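Side-chain contacts in fatty acid synthase 1, isoform A (Drosophila melanogaster, PDB 6FN6), which probably builds long-chain saturated fatty acids from acetyl-CoA and malonyl-CoA with NADPH, this chain being its dehydratase, enoylreductase and ketoreductase region: residues Leu129-Asn132 / Asp133-Glu137; Ser211-Lys215 / Glu216-Glu220; Pro629-Leu632 / Ala633-Cys637; Thr941-Leu944 / Val945-Ala949; Gln965-Met968 / Ile969-Trp972. All coordinates share one frame; numbering follows the deposited sequence.

Contacts 1 and 2 belong to the dehydratase, contact 3 probably to the enoylreductase, and contacts 4 and 5 to the ketoreductase. Contacts 4 and 5 are buried, on helices 935-946 and 963-974. They touch where N942 meets W972, and their chemistry is aromatic rings with arginine or methionine against them. Contact 1 is partly buried and opens helix 131-141. It touches contact 5 through a salt bridge from E137 to R971, which joins dehydratase to ketoreductase. Contacts 2 and 3 lie at the surface. Contact 2 adds a carboxylate at a helix start, as contact 1 does. Contact 3 has neither helix nor strand, and the hydrogen bonds across its segments are all backbone ones.

Contact 1. Residues Leu129-Asn132 / Asp133-Glu137; sequences LGTN and DVYKE
D133 OD2 takes the backbone N-H of G130 at 2.9 Å in a nearly straight bond (172°). G130 is the N-cap of helix 131-141, in the predicted C-terminal hotdog fold of the dehydratase. D133 is the third residue into the helix. The bond is one half of a capping box; glycine has no side chain to return the other half. The donor meets OD2 on the anti side, 25° out of the carboxylate plane. The side chain can reach back because CG stands beside its own backbone N (chi1 -62°). OD2 also has a weak bond from G963 N of the ketoreductase. The negative charge is probably stabilised by the start of the helix. Three backbone bonds then set the first turn: V134 N to G130 O at 2.9 Å, Y135 N to T131 O, and K136 N to N132 O. L129 crosses V134 at about a right angle, with CB 3.7 Å from V134 CG2. Y135 OH bonds to Q179 and to I152 N. The Y135 side chain is about 7 Å from that of D175, the predicted proton donor. T131 O lies at the edge of the Y135 ring, near its plane, 3.0 Å from CD2.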
loop_
_atom_site.group_PDB
_atom_site.type_symbol
_atom_site.label_atom_id
_atom_site.label_comp_id
_atom_site.label_asym_id
_atom_site.label_seq_id
_atom_site.Cartn_x
_atom_site.Cartn_y
_atom_site.Cartn_z
ATOM N N LEU A 129 -21.938 -30.728 19.675
ATOM C CA LEU A 129 -21.974 -31.450 18.416
ATOM C C LEU A 129 -20.994 -32.614 18.453
ATOM O O LEU A 129 -19.866 -32.473 18.925
ATOM C CB LEU A 129 -21.639 -30.521 17.246
ATOM C CG LEU A 129 -22.462 -29.238 17.116
ATOM C CD1 LEU A 129 -21.865 -28.324 16.050
ATOM C CD2 LEU A 129 -23.900 -29.564 16.785
ATOM N N GLY A 130 -21.439 -33.769 17.973
ATOM C CA GLY A 130 -20.558 -34.904 17.786
ATOM C C GLY A 130 -19.905 -34.851 16.421
ATOM O O GLY A 130 -20.211 -33.976 15.613
ATOM N N THR A 131 -19.013 -35.797 16.153
ATOM C CA THR A 131 -18.328 -35.841 14.869
ATOM C C THR A 131 -19.327 -35.903 13.715
ATOM O O THR A 131 -19.151 -35.230 12.703
ATOM C CB THR A 131 -17.365 -37.046 14.783
ATOM O OG1 THR A 131 -16.814 -37.126 13.465
ATOM C CG2 THR A 131 -18.080 -38.356 15.116
ATOM N N ASN A 132 -20.389 -36.682 13.877
ATOM C CA ASN A 132 -21.382 -36.838 12.819
ATOM C C ASN A 132 -22.252 -35.591 12.678
ATOM O O ASN A 132 -22.642 -35.223 11.571
ATOM C CB ASN A 132 -22.255 -38.065 13.084
ATOM C CG ASN A 132 -21.498 -39.367 12.900
ATOM O OD1 ASN A 132 -20.658 -39.490 12.006
ATOM N ND2 ASN A 132 -21.790 -40.347 13.750
ATOM N N ASP A 133 -22.556 -34.945 13.800
ATOM C CA ASP A 133 -23.308 -33.694 13.777
ATOM C C ASP A 133 -22.542 -32.625 13.008
ATOM O O ASP A 133 -23.099 -31.935 12.157
ATOM C CB ASP A 133 -23.595 -33.197 15.196
ATOM C CG ASP A 133 -24.442 -34.163 15.993
ATOM O OD1 ASP A 133 -25.347 -34.790 15.401
ATOM O OD2 ASP A 133 -24.206 -34.287 17.213
ATOM N N VAL A 134 -21.260 -32.490 13.330
ATOM C CA VAL A 134 -20.409 -31.479 12.721
ATOM C C VAL A 134 -20.376 -31.628 11.207
ATOM O O VAL A 134 -20.547 -30.653 10.479
ATOM C CB VAL A 134 -18.985 -31.541 13.307
ATOM C CG1 VAL A 134 -18.006 -30.739 12.454
ATOM C CG2 VAL A 134 -18.981 -31.049 14.738
ATOM N N TYR A 135 -20.138 -32.843 10.731
ATOM C CA TYR A 135 -19.897 -33.049 9.312
ATOM C C TYR A 135 -21.200 -33.179 8.526
ATOM O O TYR A 135 -21.203 -33.082 7.299
ATOM C CB TYR A 135 -18.994 -34.266 9.105
ATOM C CG TYR A 135 -17.567 -33.964 9.503
ATOM C CD1 TYR A 135 -16.738 -33.227 8.668
ATOM C CD2 TYR A 135 -17.060 -34.383 10.723
ATOM C CE1 TYR A 135 -15.441 -32.929 9.032
ATOM C CE2 TYR A 135 -15.766 -34.093 11.095
ATOM C CZ TYR A 135 -14.962 -33.361 10.249
ATOM O OH TYR A 135 -13.666 -33.073 10.613
ATOM N N LYS A 136 -22.307 -33.411 9.223
ATOM C CA LYS A 136 -23.613 -33.275 8.594
ATOM C C LYS A 136 -23.836 -31.800 8.262
ATOM O O LYS A 136 -24.269 -31.457 7.162
ATOM C CB LYS A 136 -24.730 -33.809 9.491
ATOM C CG LYS A 136 -26.115 -33.378 9.040
ATOM C CD LYS A 136 -27.221 -34.143 9.741
ATOM C CE LYS A 136 -28.562 -33.826 9.101
ATOM N NZ LYS A 136 -29.710 -34.365 9.872
ATOM N N GLU A 137 -23.536 -30.939 9.229
ATOM C CA GLU A 137 -23.646 -29.494 9.053
ATOM C C GLU A 137 -22.806 -29.039 7.862
ATOM O O GLU A 137 -23.286 -28.320 6.986
ATOM C CB GLU A 137 -23.202 -28.768 10.330
ATOM C CG GLU A 137 -22.959 -27.267 10.180
ATOM C CD GLU A 137 -24.215 -26.507 9.801
ATOM O OE1 GLU A 137 -25.321 -27.073 9.944
ATOM O OE2 GLU A 137 -24.099 -25.342 9.363
#

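Contact 2. Residues Ser211-Lys215 / Glu216-Glu220; sequences SALTK and EEQVE
The carboxylate of E217 and the amide of Q218 are the flat groups here, and they meet T214, L213 and K215. E217 OE1 is approached on its anti side by T214 N at 2.9 Å, 16° out of the carboxylate plane. The hydroxyl T214 OG1 adds a weak bond to the same oxygen at 3.2 Å. One oxygen thus takes a firm bond and a weak one from the same residue. T214 allows this because OG1 sits beside its backbone N (chi1 -45°). The E217 chain is extended beyond CG and crosses T214 at a slant. A glutamate reaching back to the N-H three residues earlier recalls half of a capping box. The amide of Q218 lies alongside the K215 chain, both pointing the same way, with OE1 3.7 Å from K215 CD. Its other end, NE2, gives its hydrogen bond to L210 O at the end of the preceding helix. L213 CB rests on Q218 CG at 3.7 Å. In the backbone, Q218 N bonds to T214 O at 2.8 Å. E216 O accepts from both V219 N and E220 N. Most of the contact is at the surface, but Q218 is buried. The turn links helix 203-210 to helix 217-220 in the predicted C-terminal hotdog fold. The backbone of Q218 also bonds to W166, and strand 223-228 follows.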
loop_
_atom_site.group_PDB
_atom_site.type_symbol
_atom_site.label_atom_id
_atom_site.label_comp_id
_atom_site.label_asym_id
_atom_site.label_seq_id
_atom_site.Cartn_x
_atom_site.Cartn_y
_atom_site.Cartn_z
ATOM N N SER A 211 2.377 -36.818 23.821
ATOM C CA SER A 211 2.929 -37.893 24.641
ATOM C C SER A 211 2.058 -38.155 25.867
ATOM O O SER A 211 2.099 -39.241 26.446
ATOM C CB SER A 211 4.357 -37.555 25.075
ATOM O OG SER A 211 4.379 -36.404 25.898
ATOM N N ALA A 212 1.272 -37.157 26.258
ATOM C CA ALA A 212 0.381 -37.281 27.407
ATOM C C ALA A 212 -0.896 -38.037 27.048
ATOM O O ALA A 212 -1.760 -38.248 27.899
ATOM C CB ALA A 212 0.039 -35.908 27.956
ATOM N N LEU A 213 -1.014 -38.435 25.785
ATOM C CA LEU A 213 -2.188 -39.159 25.311
ATOM C C LEU A 213 -1.802 -40.521 24.753
ATOM O O LEU A 213 -0.706 -40.700 24.221
ATOM C CB LEU A 213 -2.921 -38.362 24.231
ATOM C CG LEU A 213 -3.808 -37.193 24.661
ATOM C CD1 LEU A 213 -2.988 -36.016 25.164
ATOM C CD2 LEU A 213 -4.692 -36.770 23.498
ATOM N N THR A 214 -2.711 -41.481 24.881
ATOM C CA THR A 214 -2.525 -42.791 24.277
ATOM C C THR A 214 -2.755 -42.667 22.779
ATOM O O THR A 214 -3.463 -41.768 22.328
ATOM C CB THR A 214 -3.491 -43.834 24.865
ATOM O OG1 THR A 214 -3.529 -43.704 26.292
ATOM C CG2 THR A 214 -3.056 -45.249 24.496
ATOM N N LYS A 215 -2.155 -43.567 22.007
ATOM C CA LYS A 215 -2.367 -43.587 20.568
ATOM C C LYS A 215 -3.862 -43.693 20.285
ATOM O O LYS A 215 -4.345 -43.221 19.256
ATOM C CB LYS A 215 -1.608 -44.746 19.919
ATOM C CG LYS A 215 -0.091 -44.581 19.945
ATOM C CD LYS A 215 0.396 -43.484 19.005
ATOM C CE LYS A 215 1.899 -43.274 19.139
ATOM N NZ LYS A 215 2.402 -42.193 18.248
ATOM N N GLU A 216 -4.587 -44.325 21.203
ATOM C CA GLU A 216 -6.040 -44.412 21.112
ATOM C C GLU A 216 -6.711 -43.089 21.478
ATOM O O GLU A 216 -7.615 -42.634 20.781
ATOM C CB GLU A 216 -6.566 -45.521 22.022
ATOM C CG GLU A 216 -8.012 -45.887 21.753
ATOM C CD GLU A 216 -8.667 -46.583 22.926
ATOM O OE1 GLU A 216 -7.954 -47.273 23.685
ATOM O OE2 GLU A 216 -9.895 -46.431 23.093
ATOM N N GLU A 217 -6.268 -42.480 22.573
ATOM C CA GLU A 217 -6.829 -41.208 23.020
ATOM C C GLU A 217 -6.632 -40.129 21.959
ATOM O O GLU A 217 -7.523 -39.312 21.714
ATOM C CB GLU A 217 -6.195 -40.774 24.345
ATOM C CG GLU A 217 -6.621 -41.620 25.536
ATOM C CD GLU A 217 -5.987 -41.170 26.840
ATOM O OE1 GLU A 217 -4.789 -40.817 26.832
ATOM O OE2 GLU A 217 -6.691 -41.162 27.872
ATOM N N GLN A 218 -5.461 -40.136 21.329
ATOM C CA GLN A 218 -5.148 -39.182 20.274
ATOM C C GLN A 218 -6.184 -39.251 19.155
ATOM O O GLN A 218 -6.448 -38.257 18.478
ATOM C CB GLN A 218 -3.750 -39.448 19.709
ATOM C CG GLN A 218 -2.613 -39.131 20.669
ATOM C CD GLN A 218 -1.270 -39.602 20.151
ATOM O OE1 GLN A 218 -1.162 -40.079 19.022
ATOM N NE2 GLN A 218 -0.235 -39.462 20.972
ATOM N N VAL A 219 -6.769 -40.429 18.971
ATOM C CA VAL A 219 -7.717 -40.659 17.890
ATOM C C VAL A 219 -9.156 -40.539 18.384
ATOM O O VAL A 219 -9.983 -39.892 17.744
ATOM C CB VAL A 219 -7.481 -42.043 17.245
ATOM C CG1 VAL A 219 -8.467 -42.287 16.108
ATOM C CG2 VAL A 219 -6.052 -42.164 16.744
ATOM N N GLU A 220 -9.449 -41.156 19.524
ATOM C CA GLU A 220 -10.820 -41.221 20.022
ATOM C C GLU A 220 -11.231 -39.949 20.764
ATOM O O GLU A 220 -12.403 -39.569 20.751
ATOM C CB GLU A 220 -10.996 -42.434 20.944
ATOM C CG GLU A 220 -10.570 -43.766 20.337
ATOM C CD GLU A 220 -11.452 -44.201 19.183
ATOM O OE1 GLU A 220 -12.487 -43.545 18.942
ATOM O OE2 GLU A 220 -11.109 -45.201 18.516
#

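Contact 3. Residues Pro629-Leu632 / Ala633-Cys637; sequences PGDL and AEQDC
L632 and Q635 make the close part of this contact. L632 O and Q635 N are 2.9 Å apart in a weak, bent hydrogen bond. Q635 CB lies 3.5 Å from the same carbonyl oxygen. Just before it, E634 N bonds to D631 O at 3.2 Å. The donor stands above the carbonyl plane, 59° out of it, and so misses the lone pairs. These bonds carry on from a type II' beta turn, P629 to L632, with G630 at a positive phi. L632 is buried and packs on A659, while A633 touches L187 of the dehydratase. The solvent side is looser. D631, E634 and Q635 are all exposed there. D631 OD1 stays 4.1 Å from Q635 NE2, and the carboxylate and amide planes are 43° apart. Q635 CG stands beside its own backbone N (chi1 -57°), 3.5 Å from D631 O. The loop lies between helix 613-620 and strand 642-646, probably in the enoylreductase. The chemistry implies a loop shaped by its backbone turns and by buried L632, with the polar side chains adding little across the contact.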
loop_
_atom_site.group_PDB
_atom_site.type_symbol
_atom_site.label_atom_id
_atom_site.label_comp_id
_atom_site.label_asym_id
_atom_site.label_seq_id
_atom_site.Cartn_x
_atom_site.Cartn_y
_atom_site.Cartn_z
ATOM N N PRO A 629 -24.882 -5.629 3.083
ATOM C CA PRO A 629 -25.058 -5.088 4.436
ATOM C C PRO A 629 -26.124 -5.821 5.251
ATOM O O PRO A 629 -27.142 -6.247 4.711
ATOM C CB PRO A 629 -25.468 -3.632 4.182
ATOM C CG PRO A 629 -26.012 -3.615 2.798
ATOM C CD PRO A 629 -25.225 -4.639 2.047
ATOM N N GLY A 630 -25.870 -5.955 6.547
ATOM C CA GLY A 630 -26.754 -6.667 7.452
ATOM C C GLY A 630 -27.040 -8.114 7.094
ATOM O O GLY A 630 -26.150 -8.854 6.678
ATOM N N ASP A 631 -28.299 -8.511 7.253
ATOM C CA ASP A 631 -28.700 -9.905 7.080
ATOM C C ASP A 631 -29.282 -10.193 5.697
ATOM O O ASP A 631 -30.143 -11.061 5.554
ATOM C CB ASP A 631 -29.716 -10.294 8.156
ATOM C CG ASP A 631 -30.961 -9.424 8.132
ATOM O OD1 ASP A 631 -31.196 -8.737 7.116
ATOM O OD2 ASP A 631 -31.707 -9.431 9.132
ATOM N N LEU A 632 -28.815 -9.476 4.681
ATOM C CA LEU A 632 -29.362 -9.632 3.339
ATOM C C LEU A 632 -28.933 -10.962 2.724
ATOM O O LEU A 632 -29.636 -11.516 1.878
ATOM C CB LEU A 632 -28.932 -8.470 2.442
ATOM C CG LEU A 632 -29.443 -7.086 2.855
ATOM C CD1 LEU A 632 -28.748 -5.989 2.060
ATOM C CD2 LEU A 632 -30.953 -6.991 2.690
ATOM N N ALA A 633 -27.780 -11.473 3.147
ATOM C CA ALA A 633 -27.294 -12.761 2.663
ATOM C C ALA A 633 -28.337 -13.853 2.905
ATOM O O ALA A 633 -28.420 -14.823 2.151
ATOM C CB ALA A 633 -25.981 -13.120 3.336
ATOM N N GLU A 634 -29.117 -13.697 3.971
ATOM C CA GLU A 634 -30.203 -14.624 4.281
ATOM C C GLU A 634 -31.426 -14.399 3.391
ATOM O O GLU A 634 -32.121 -15.347 3.025
ATOM C CB GLU A 634 -30.608 -14.497 5.753
ATOM C CG GLU A 634 -29.501 -14.826 6.746
ATOM C CD GLU A 634 -29.432 -16.308 7.073
ATOM O OE1 GLU A 634 -29.897 -17.125 6.249
ATOM O OE2 GLU A 634 -28.914 -16.656 8.156
ATOM N N GLN A 635 -31.679 -13.143 3.038
ATOM C CA GLN A 635 -32.915 -12.766 2.355
ATOM C C GLN A 635 -32.947 -13.199 0.889
ATOM O O GLN A 635 -31.906 -13.420 0.270
ATOM C CB GLN A 635 -33.110 -11.248 2.433
ATOM C CG GLN A 635 -33.128 -10.680 3.848
ATOM C CD GLN A 635 -34.436 -10.937 4.569
ATOM O OE1 GLN A 635 -35.499 -10.997 3.951
ATOM N NE2 GLN A 635 -34.364 -11.089 5.887
ATOM N N ASP A 636 -34.158 -13.316 0.349
ATOM C CA ASP A 636 -34.359 -13.661 -1.057
ATOM C C ASP A 636 -34.479 -12.395 -1.903
ATOM O O ASP A 636 -33.913 -12.305 -2.992
ATOM C CB ASP A 636 -35.611 -14.526 -1.225
ATOM C CG ASP A 636 -35.328 -16.010 -1.063
ATOM O OD1 ASP A 636 -34.212 -16.454 -1.411
ATOM O OD2 ASP A 636 -36.225 -16.732 -0.582
ATOM N N CYS A 637 -35.236 -11.429 -1.392
ATOM C CA CYS A 637 -35.456 -10.153 -2.067
ATOM C C CYS A 637 -34.383 -9.145 -1.664
ATOM O O CYS A 637 -34.455 -8.561 -0.585
ATOM C CB CYS A 637 -36.851 -9.615 -1.732
ATOM S SG CYS A 637 -37.150 -7.888 -2.183
#

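Contact 4. Residues Thr941-Leu944 / Val945-Ala949; sequences TNWL and VTRGA
L944 O accepts from A949 N at 2.8 Å, and G948 N returns to V945 O at 3.1 Å. These two bonds make a Schellman motif that ends helix 935-946 of the ketoreductase. G948 takes the positive phi of the motif (112°), where a side chain would press on the carbonyl before it. R947 N has two weak bonds, to W943 O and to L944 O. W943 O is also met by the hydroxyl T946 OG1, which donates to it. T946 thus ties its side chain back to its own helix. Earlier in the turn, V945 N bonds to T941 O and T946 N to N942 O. T941 OG1 bonds back to G937 O within the helix. N942 OD1 reaches outside it, to R975. The backbone V945 O also meets R950. The helix connects strand 926-930 to strand 951-955 in a beta-alpha-beta unit, and L944 CB packs on A949 CB at 3.8 Å. The R947 chain bends at chi2 and folds over the W943 ring. Its CG makes a CH-pi contact, 3.6 Å from the centroid of the six-membered ring. The guanidinium is tilted 44° to the indole, and NH1 bonds to T919 O. Replacing R947 with an alanine would probably leave T919 O without this donor and uncover that face of W943. F1154 also meets the W943 ring. W943 CZ2 lies over the centre of the R947 guanidinium, 3.3 Å from CZ.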
loop_
_atom_site.group_PDB
_atom_site.type_symbol
_atom_site.label_atom_id
_atom_site.label_comp_id
_atom_site.label_asym_id
_atom_site.label_seq_id
_atom_site.Cartn_x
_atom_site.Cartn_y
_atom_site.Cartn_z
ATOM N N THR A 941 -38.838 -28.043 8.588
ATOM C CA THR A 941 -39.039 -26.959 9.541
ATOM C C THR A 941 -38.280 -25.706 9.113
ATOM O O THR A 941 -38.829 -24.606 9.111
ATOM C CB THR A 941 -38.588 -27.368 10.954
ATOM O OG1 THR A 941 -39.323 -28.521 11.377
ATOM C CG2 THR A 941 -38.811 -26.237 11.947
ATOM N N ASN A 942 -37.008 -25.883 8.769
ATOM C CA ASN A 942 -36.166 -24.774 8.341
ATOM C C ASN A 942 -36.800 -24.035 7.164
ATOM O O ASN A 942 -36.878 -22.806 7.152
ATOM C CB ASN A 942 -34.777 -25.279 7.955
ATOM C CG ASN A 942 -33.764 -24.161 7.836
ATOM O OD1 ASN A 942 -33.658 -23.308 8.717
ATOM N ND2 ASN A 942 -33.022 -24.149 6.735
ATOM N N TRP A 943 -37.258 -24.798 6.178
ATOM C CA TRP A 943 -37.886 -24.231 4.993
ATOM C C TRP A 943 -39.115 -23.407 5.364
ATOM O O TRP A 943 -39.331 -22.322 4.823
ATOM C CB TRP A 943 -38.271 -25.348 4.025
ATOM C CG TRP A 943 -38.790 -24.875 2.704
ATOM C CD1 TRP A 943 -38.062 -24.625 1.582
ATOM C CD2 TRP A 943 -40.155 -24.604 2.366
ATOM N NE1 TRP A 943 -38.887 -24.217 0.561
ATOM C CE2 TRP A 943 -40.178 -24.193 1.019
ATOM C CE3 TRP A 943 -41.360 -24.669 3.071
ATOM C CZ2 TRP A 943 -41.356 -23.848 0.363
ATOM C CZ3 TRP A 943 -42.528 -24.324 2.418
ATOM C CH2 TRP A 943 -42.519 -23.921 1.079
ATOM N N LEU A 944 -39.913 -23.921 6.296
ATOM C CA LEU A 944 -41.117 -23.228 6.738
ATOM C C LEU A 944 -40.739 -21.907 7.402
ATOM O O LEU A 944 -41.436 -20.904 7.264
ATOM C CB LEU A 944 -41.921 -24.103 7.708
ATOM C CG LEU A 944 -42.504 -25.402 7.140
ATOM C CD1 LEU A 944 -42.960 -26.329 8.264
ATOM C CD2 LEU A 944 -43.664 -25.114 6.194
ATOM N N VAL A 945 -39.621 -21.917 8.119
ATOM C CA VAL A 945 -39.151 -20.732 8.821
ATOM C C VAL A 945 -38.735 -19.666 7.810
ATOM O O VAL A 945 -39.020 -18.483 7.994
ATOM C CB VAL A 945 -37.995 -21.086 9.776
ATOM C CG1 VAL A 945 -37.306 -19.828 10.303
ATOM C CG2 VAL A 945 -38.510 -21.925 10.928
ATOM N N THR A 946 -38.059 -20.088 6.748
ATOM C CA THR A 946 -37.636 -19.166 5.706
ATOM C C THR A 946 -38.836 -18.654 4.917
ATOM O O THR A 946 -38.749 -17.624 4.250
ATOM C CB THR A 946 -36.637 -19.819 4.722
ATOM O OG1 THR A 946 -37.263 -20.915 4.049
ATOM C CG2 THR A 946 -35.407 -20.321 5.455
ATOM N N ARG A 947 -39.949 -19.383 4.979
ATOM C CA ARG A 947 -41.171 -18.957 4.306
ATOM C C ARG A 947 -42.087 -18.166 5.239
ATOM O O ARG A 947 -43.196 -17.792 4.858
ATOM C CB ARG A 947 -41.918 -20.166 3.738
ATOM C CG ARG A 947 -41.336 -20.727 2.442
ATOM C CD ARG A 947 -41.613 -19.807 1.264
ATOM N NE ARG A 947 -40.958 -20.261 0.039
ATOM C CZ ARG A 947 -41.574 -20.833 -0.991
ATOM N NH1 ARG A 947 -42.888 -21.030 -0.983
ATOM N NH2 ARG A 947 -40.870 -21.202 -2.051
ATOM N N GLY A 948 -41.618 -17.899 6.454
ATOM C CA GLY A 948 -42.339 -17.027 7.366
ATOM C C GLY A 948 -42.948 -17.669 8.599
ATOM O O GLY A 948 -43.557 -16.978 9.414
ATOM N N ALA A 949 -42.800 -18.980 8.751
ATOM C CA ALA A 949 -43.331 -19.651 9.932
ATOM C C ALA A 949 -42.592 -19.155 11.173
ATOM O O ALA A 949 -41.364 -19.055 11.175
ATOM C CB ALA A 949 -43.206 -21.157 9.794
#

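Contact 5. Residues Gln965-Met968 / Ile969-Trp972; sequences QGLM and IRRW
L967 and R971 meet along one side of helix 963-974, while M968 and W972 meet along another. Regular backbone bonds come first. I969 N bonds to Q965 O, R970 N to G966 O, R971 N to L967 O and W972 N to M968 O, each four residues back. Contacts with the indole form the second group. M968 CB makes a CH-pi contact over one face of W972, 3.9 Å from the centroid of the six-membered ring. M968 O lies over the same ring system. The M968 chain bends at chi2 and chi3 (-54° and -56°), which curls CE over to W972 CZ2 at 3.6 Å. W972 NE1 is hydrogen-bonded to N942 of helix 935-946. A leucine in place of W972 would probably leave N942 without that donor and open a gap beside M968. Third are the arginines. The isobutyl group of L967 lies over one face of the R971 guanidinium, with CD2 3.7 Å from CZ. R971 NH2 forms a salt bridge to E137 OE2 at 3.0 Å, across to the dehydratase. L967 CD1 is 3.6 Å from R970 NH2. R970 itself pairs with E974 and bonds to T157 OG1. The helix joins strand 951-955 to strand 978-982, where I969 touches V979 and I981, in a beta-alpha-beta crossover of the Rossmann-type ketoreductase fold.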
loop_
_atom_site.group_PDB
_atom_site.type_symbol
_atom_site.label_atom_id
_atom_site.label_comp_id
_atom_site.label_asym_id
_atom_site.label_seq_id
_atom_site.Cartn_x
_atom_site.Cartn_y
_atom_site.Cartn_z
ATOM N N GLN A 965 -29.623 -31.411 15.956
ATOM C CA GLN A 965 -30.983 -31.034 16.328
ATOM C C GLN A 965 -30.957 -29.783 17.193
ATOM O O GLN A 965 -31.617 -28.792 16.889
ATOM C CB GLN A 965 -31.681 -32.176 17.070
ATOM C CG GLN A 965 -32.221 -33.273 16.168
ATOM C CD GLN A 965 -32.480 -34.566 16.917
ATOM O OE1 GLN A 965 -32.375 -34.621 18.143
ATOM N NE2 GLN A 965 -32.828 -35.614 16.182
ATOM N N GLY A 966 -30.205 -29.846 18.288
ATOM C CA GLY A 966 -30.070 -28.713 19.182
ATOM C C GLY A 966 -29.568 -27.477 18.457
ATOM O O GLY A 966 -29.964 -26.355 18.776
ATOM N N LEU A 967 -28.693 -27.688 17.476
ATOM C CA LEU A 967 -28.149 -26.594 16.680
ATOM C C LEU A 967 -29.249 -25.876 15.907
ATOM O O LEU A 967 -29.365 -24.652 15.966
ATOM C CB LEU A 967 -27.084 -27.118 15.710
ATOM C CG LEU A 967 -26.500 -26.115 14.708
ATOM C CD1 LEU A 967 -25.891 -24.915 15.422
ATOM C CD2 LEU A 967 -25.466 -26.790 13.816
ATOM N N MET A 968 -30.054 -26.643 15.183
ATOM C CA MET A 968 -31.116 -26.075 14.363
ATOM C C MET A 968 -32.143 -25.346 15.226
ATOM O O MET A 968 -32.648 -24.288 14.847
ATOM C CB MET A 968 -31.796 -27.171 13.541
ATOM C CG MET A 968 -30.910 -27.770 12.452
ATOM S SD MET A 968 -30.194 -26.548 11.328
ATOM C CE MET A 968 -31.665 -25.720 10.725
ATOM N N ILE A 969 -32.451 -25.916 16.383
ATOM C CA ILE A 969 -33.415 -25.310 17.289
ATOM C C ILE A 969 -32.847 -23.985 17.786
ATOM O O ILE A 969 -33.556 -22.981 17.845
ATOM C CB ILE A 969 -33.766 -26.265 18.456
ATOM C CG1 ILE A 969 -34.460 -27.519 17.915
ATOM C CG2 ILE A 969 -34.652 -25.567 19.490
ATOM C CD1 ILE A 969 -34.593 -28.642 18.922
ATOM N N ARG A 970 -31.566 -23.989 18.142
ATOM C CA ARG A 970 -30.902 -22.776 18.603
ATOM C C ARG A 970 -30.953 -21.702 17.519
ATOM O O ARG A 970 -31.250 -20.540 17.793
ATOM C CB ARG A 970 -29.450 -23.060 18.997
ATOM C CG ARG A 970 -28.748 -21.854 19.600
ATOM C CD ARG A 970 -27.344 -22.174 20.085
ATOM N NE ARG A 970 -26.433 -22.487 18.987
ATOM C CZ ARG A 970 -25.891 -21.580 18.181
ATOM N NH1 ARG A 970 -26.188 -20.295 18.325
ATOM N NH2 ARG A 970 -25.067 -21.959 17.214
ATOM N N ARG A 971 -30.670 -22.102 16.283
ATOM C CA ARG A 971 -30.678 -21.172 15.163
ATOM C C ARG A 971 -32.077 -20.609 14.910
ATOM O O ARG A 971 -32.229 -19.419 14.627
ATOM C CB ARG A 971 -30.149 -21.860 13.903
ATOM C CG ARG A 971 -28.657 -22.158 13.944
ATOM C CD ARG A 971 -28.184 -22.828 12.663
ATOM N NE ARG A 971 -26.726 -22.885 12.580
ATOM C CZ ARG A 971 -26.049 -23.706 11.782
ATOM N NH1 ARG A 971 -26.690 -24.553 10.988
ATOM N NH2 ARG A 971 -24.723 -23.683 11.778
ATOM N N TRP A 972 -33.099 -21.454 15.032
ATOM C CA TRP A 972 -34.475 -21.014 14.818
ATOM C C TRP A 972 -34.920 -20.079 15.936
ATOM O O TRP A 972 -35.623 -19.097 15.696
ATOM C CB TRP A 972 -35.422 -22.211 14.726
ATOM C CG TRP A 972 -35.174 -23.089 13.538
ATOM C CD1 TRP A 972 -34.699 -22.706 12.319
ATOM C CD2 TRP A 972 -35.377 -24.503 13.463
ATOM N NE1 TRP A 972 -34.597 -23.794 11.488
ATOM C CE2 TRP A 972 -35.007 -24.910 12.168
ATOM C CE3 TRP A 972 -35.837 -25.464 14.367
ATOM C CZ2 TRP A 972 -35.084 -26.237 11.753
ATOM C CZ3 TRP A 972 -35.913 -26.777 13.953
ATOM C CH2 TRP A 972 -35.538 -27.152 12.658
#